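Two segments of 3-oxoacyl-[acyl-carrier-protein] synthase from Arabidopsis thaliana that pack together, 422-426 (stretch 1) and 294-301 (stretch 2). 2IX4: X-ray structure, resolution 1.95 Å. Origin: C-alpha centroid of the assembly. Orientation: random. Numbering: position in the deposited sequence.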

ATOM      1  N   THR A 422       5.572   7.735  -9.194  1.00 21.67           N
ATOM      2  CA  THR A 422       4.173   7.821  -8.793  1.00 21.71           C
ATOM      3  C   THR A 422       3.841   9.228  -8.294  1.00 21.31           C
ATOM      4  O   THR A 422       4.483   9.732  -7.372  1.00 21.48           O
ATOM      5  CB  THR A 422       3.807   6.738  -7.729  1.00 21.77           C
ATOM      6  OG1 THR A 422       2.462   6.936  -7.271  1.00 22.55           O
ATOM      7  CG2 THR A 422       4.762   6.772  -6.525  1.00 21.69           C
ATOM      8  N   ASN A 423       2.846   9.856  -8.917  1.00 20.92           N
ATOM      9  CA  ASN A 423       2.494  11.248  -8.627  1.00 20.60           C
ATOM     10  C   ASN A 423       1.057  11.422  -8.192  1.00 20.59           C
ATOM     11  O   ASN A 423       0.150  10.823  -8.764  1.00 20.58           O
ATOM     12  CB  ASN A 423       2.738  12.132  -9.850  1.00 20.26           C
ATOM     13  CG  ASN A 423       4.139  12.007 -10.381  1.00 20.50           C
ATOM     14  OD1 ASN A 423       5.109  12.157  -9.639  1.00 20.65           O
ATOM     15  ND2 ASN A 423       4.260  11.731 -11.673  1.00 19.01           N
ATOM     16  N   ALA A 424       0.863  12.260  -7.180  1.00 20.72           N
ATOM     17  CA  ALA A 424      -0.468  12.663  -6.755  1.00 21.01           C
ATOM     18  C   ALA A 424      -0.515  14.168  -6.534  1.00 21.17           C
ATOM     19  O   ALA A 424       0.477  14.784  -6.134  1.00 21.32           O
ATOM     20  CB  ALA A 424      -0.876  11.925  -5.493  1.00 20.91           C
ATOM     21  N   SER A 425      -1.673  14.753  -6.815  1.00 21.22           N
ATOM     22  CA  SER A 425      -1.911  16.161  -6.558  1.00 21.35           C
ATOM     23  C   SER A 425      -3.297  16.305  -5.941  1.00 21.27           C
ATOM     24  O   SER A 425      -4.293  15.906  -6.542  1.00 21.39           O
ATOM     25  CB  SER A 425      -1.796  16.963  -7.853  1.00 21.43           C
ATOM     26  OG  SER A 425      -1.522  18.324  -7.587  1.00 22.32           O
ATOM     27  N   LEU A 426      -3.348  16.844  -4.727  1.00 21.23           N
ATOM     28  CA  LEU A 426      -4.613  17.048  -4.024  1.00 21.32           C
ATOM     29  C   LEU A 426      -5.008  18.514  -4.073  1.00 21.51           C
ATOM     30  O   LEU A 426      -4.203  19.385  -3.747  1.00 21.60           O
ATOM     31  CB  LEU A 426      -4.516  16.586  -2.563  1.00 21.30           C
ATOM     32  CG  LEU A 426      -4.233  15.107  -2.268  1.00 21.12           C
ATOM     33  CD1 LEU A 426      -4.028  14.903  -0.776  1.00 21.19           C
ATOM     34  CD2 LEU A 426      -5.349  14.201  -2.791  1.00 21.48           C
TER
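Stretch 2 (294-301) KGAVLAMT

Residues 294-301 form a helix that lies across the strand 422-426, and both elements continue later in the chain. The two run in broadly the same N-to-C direction, with an angle of 33° between them (signed crossing angle -33°), and their axes approach to 7.0 Å. Phi/psi values in the helix stay close to -60/-45 throughout, and the backbone bonds from Leu298 N to Lys294 O (2.8 Å), Ala299 N to Gly295 O (3.0 Å), Met300 N to Ala296 O (3.1 Å) and Thr301 N to Val297 O (2.9 Å) hold the turns together. At the last of these turns, Thr301 OG1 also donates to Val297 O at 2.8 Å.

The contact is small, burying 221 Å² in total, and rests chiefly on Ala299, Asn423 and Ser425. The extended strand sends alternate side chains to its two faces, so that Asn423 and Ser425 point their CA-to-CB bonds toward the helix while that of Ala424 points away. Ala299 packs against both strand residues: its CB lies 3.9 Å from Asn423 CB and 4.1 Å from Ser425 CB. The backbone between them is also near, with Ala424 C 4.4 Å from Ala299 CB. The side chain of Ala299 is a single methyl, and here the CA atoms of Ser425 and Ala299 are 5.5 Å apart.

One turn earlier in the helix, Gly295 makes room for the amide of Asn423. With chi1 at -54° (m), this side chain brings ND2 to 3.4 Å from Gly295 C and 3.9 Å from Ala296 N. The ND2 end of the amide thus lies against the backbone at Gly295, without a hydrogen bond to it; ND2 is satisfied elsewhere in the structure. A CB at the position of Gly295 would point toward the strand and, in ideal geometry, fall only 2.5 Å from Asn423 ND2, a clear clash.

Farther along, Ser425 CB sits 3.4 Å from Ala299 O. The serine takes the t rotamer (chi1 -158°), and its OG approaches Met300 CG at 3.7 Å, finding its hydrogen bond elsewhere in the structure. Although the CA-to-CB bond of Met300 points away from the strand, its side chain still reaches this contact. No hydrogen bond links the two stretches; what joins them here is close packing of Asn423, Ser425, Ala299 and the helix backbone, with a smaller share from Met300. Thr422 and Leu426, at the ends of the strand segment, take no part in the contact.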

ATOM      1  N   LYS A 294       6.785  16.089 -16.863  1.00 22.60           N
ATOM      2  CA  LYS A 294       5.493  15.756 -17.468  1.00 21.97           C
ATOM      3  C   LYS A 294       4.544  15.094 -16.471  1.00 21.42           C
ATOM      4  O   LYS A 294       3.360  15.429 -16.425  1.00 21.30           O
ATOM      5  CB  LYS A 294       5.679  14.862 -18.698  1.00 22.08           C
ATOM      6  CG  LYS A 294       4.393  14.619 -19.476  1.00 22.24           C
ATOM      7  CD  LYS A 294       4.578  13.564 -20.544  1.00 22.44           C
ATOM      8  CE  LYS A 294       3.289  13.355 -21.312  1.00 22.95           C
ATOM      9  NZ  LYS A 294       3.350  12.162 -22.211  1.00 22.64           N
ATOM     10  N   GLY A 295       5.074  14.163 -15.676  1.00 20.80           N
ATOM     11  CA  GLY A 295       4.289  13.460 -14.667  1.00 20.10           C
ATOM     12  C   GLY A 295       3.647  14.419 -13.686  1.00 19.79           C
ATOM     13  O   GLY A 295       2.450  14.321 -13.397  1.00 19.83           O
ATOM     14  N   ALA A 296       4.449  15.354 -13.178  1.00 19.37           N
ATOM     15  CA  ALA A 296       3.963  16.385 -12.264  1.00 19.06           C
ATOM     16  C   ALA A 296       2.934  17.298 -12.943  1.00 18.74           C
ATOM     17  O   ALA A 296       1.945  17.681 -12.324  1.00 18.61           O
ATOM     18  CB  ALA A 296       5.124  17.192 -11.714  1.00 19.08           C
ATOM     19  N   VAL A 297       3.170  17.627 -14.216  1.00 18.30           N
ATOM     20  CA  VAL A 297       2.216  18.409 -15.017  1.00 18.11           C
ATOM     21  C   VAL A 297       0.867  17.683 -15.118  1.00 18.24           C
ATOM     22  O   VAL A 297      -0.188  18.277 -14.870  1.00 18.18           O
ATOM     23  CB  VAL A 297       2.770  18.729 -16.443  1.00 18.10           C
ATOM     24  CG1 VAL A 297       1.679  19.287 -17.354  1.00 17.92           C
ATOM     25  CG2 VAL A 297       3.943  19.702 -16.367  1.00 17.63           C
ATOM     26  N   LEU A 298       0.915  16.396 -15.463  1.00 18.06           N
ATOM     27  CA  LEU A 298      -0.291  15.579 -15.591  1.00 18.13           C
ATOM     28  C   LEU A 298      -1.085  15.513 -14.292  1.00 18.12           C
ATOM     29  O   LEU A 298      -2.299  15.687 -14.298  1.00 18.21           O
ATOM     30  CB  LEU A 298       0.056  14.168 -16.077  1.00 18.07           C
ATOM     31  CG  LEU A 298       0.378  14.006 -17.566  1.00 17.93           C
ATOM     32  CD1 LEU A 298       0.859  12.591 -17.857  1.00 17.60           C
ATOM     33  CD2 LEU A 298      -0.836  14.347 -18.427  1.00 17.83           C
ATOM     34  N   ALA A 299      -0.390  15.282 -13.182  1.00 18.22           N
ATOM     35  CA  ALA A 299      -1.030  15.166 -11.873  1.00 18.47           C
ATOM     36  C   ALA A 299      -1.754  16.452 -11.473  1.00 18.62           C
ATOM     37  O   ALA A 299      -2.885  16.408 -10.978  1.00 18.88           O
ATOM     38  CB  ALA A 299      -0.004  14.773 -10.816  1.00 18.30           C
ATOM     39  N   MET A 300      -1.094  17.589 -11.687  1.00 18.79           N
ATOM     40  CA  MET A 300      -1.667  18.904 -11.387  1.00 18.90           C
ATOM     41  C   MET A 300      -2.835  19.245 -12.317  1.00 18.85           C
ATOM     42  O   MET A 300      -3.875  19.736 -11.868  1.00 18.81           O
ATOM     43  CB  MET A 300      -0.588  19.992 -11.459  1.00 18.95           C
ATOM     44  CG  MET A 300       0.412  19.954 -10.309  1.00 19.50           C
ATOM     45  SD  MET A 300       1.498  21.392 -10.259  1.00 20.03           S
ATOM     46  CE  MET A 300       2.759  20.931 -11.447  1.00 18.69           C
ATOM     47  N   THR A 301      -2.653  18.979 -13.608  1.00 18.80           N
ATOM     48  CA  THR A 301      -3.689  19.216 -14.608  1.00 18.99           C
ATOM     49  C   THR A 301      -4.954  18.400 -14.325  1.00 18.82           C
ATOM     50  O   THR A 301      -6.074  18.907 -14.459  1.00 18.68           O
ATOM     51  CB  THR A 301      -3.160  18.906 -16.026  1.00 18.99           C
ATOM     52  OG1 THR A 301      -2.033  19.746 -16.292  1.00 19.91           O
ATOM     53  CG2 THR A 301      -4.224  19.166 -17.078  1.00 19.73           C
TER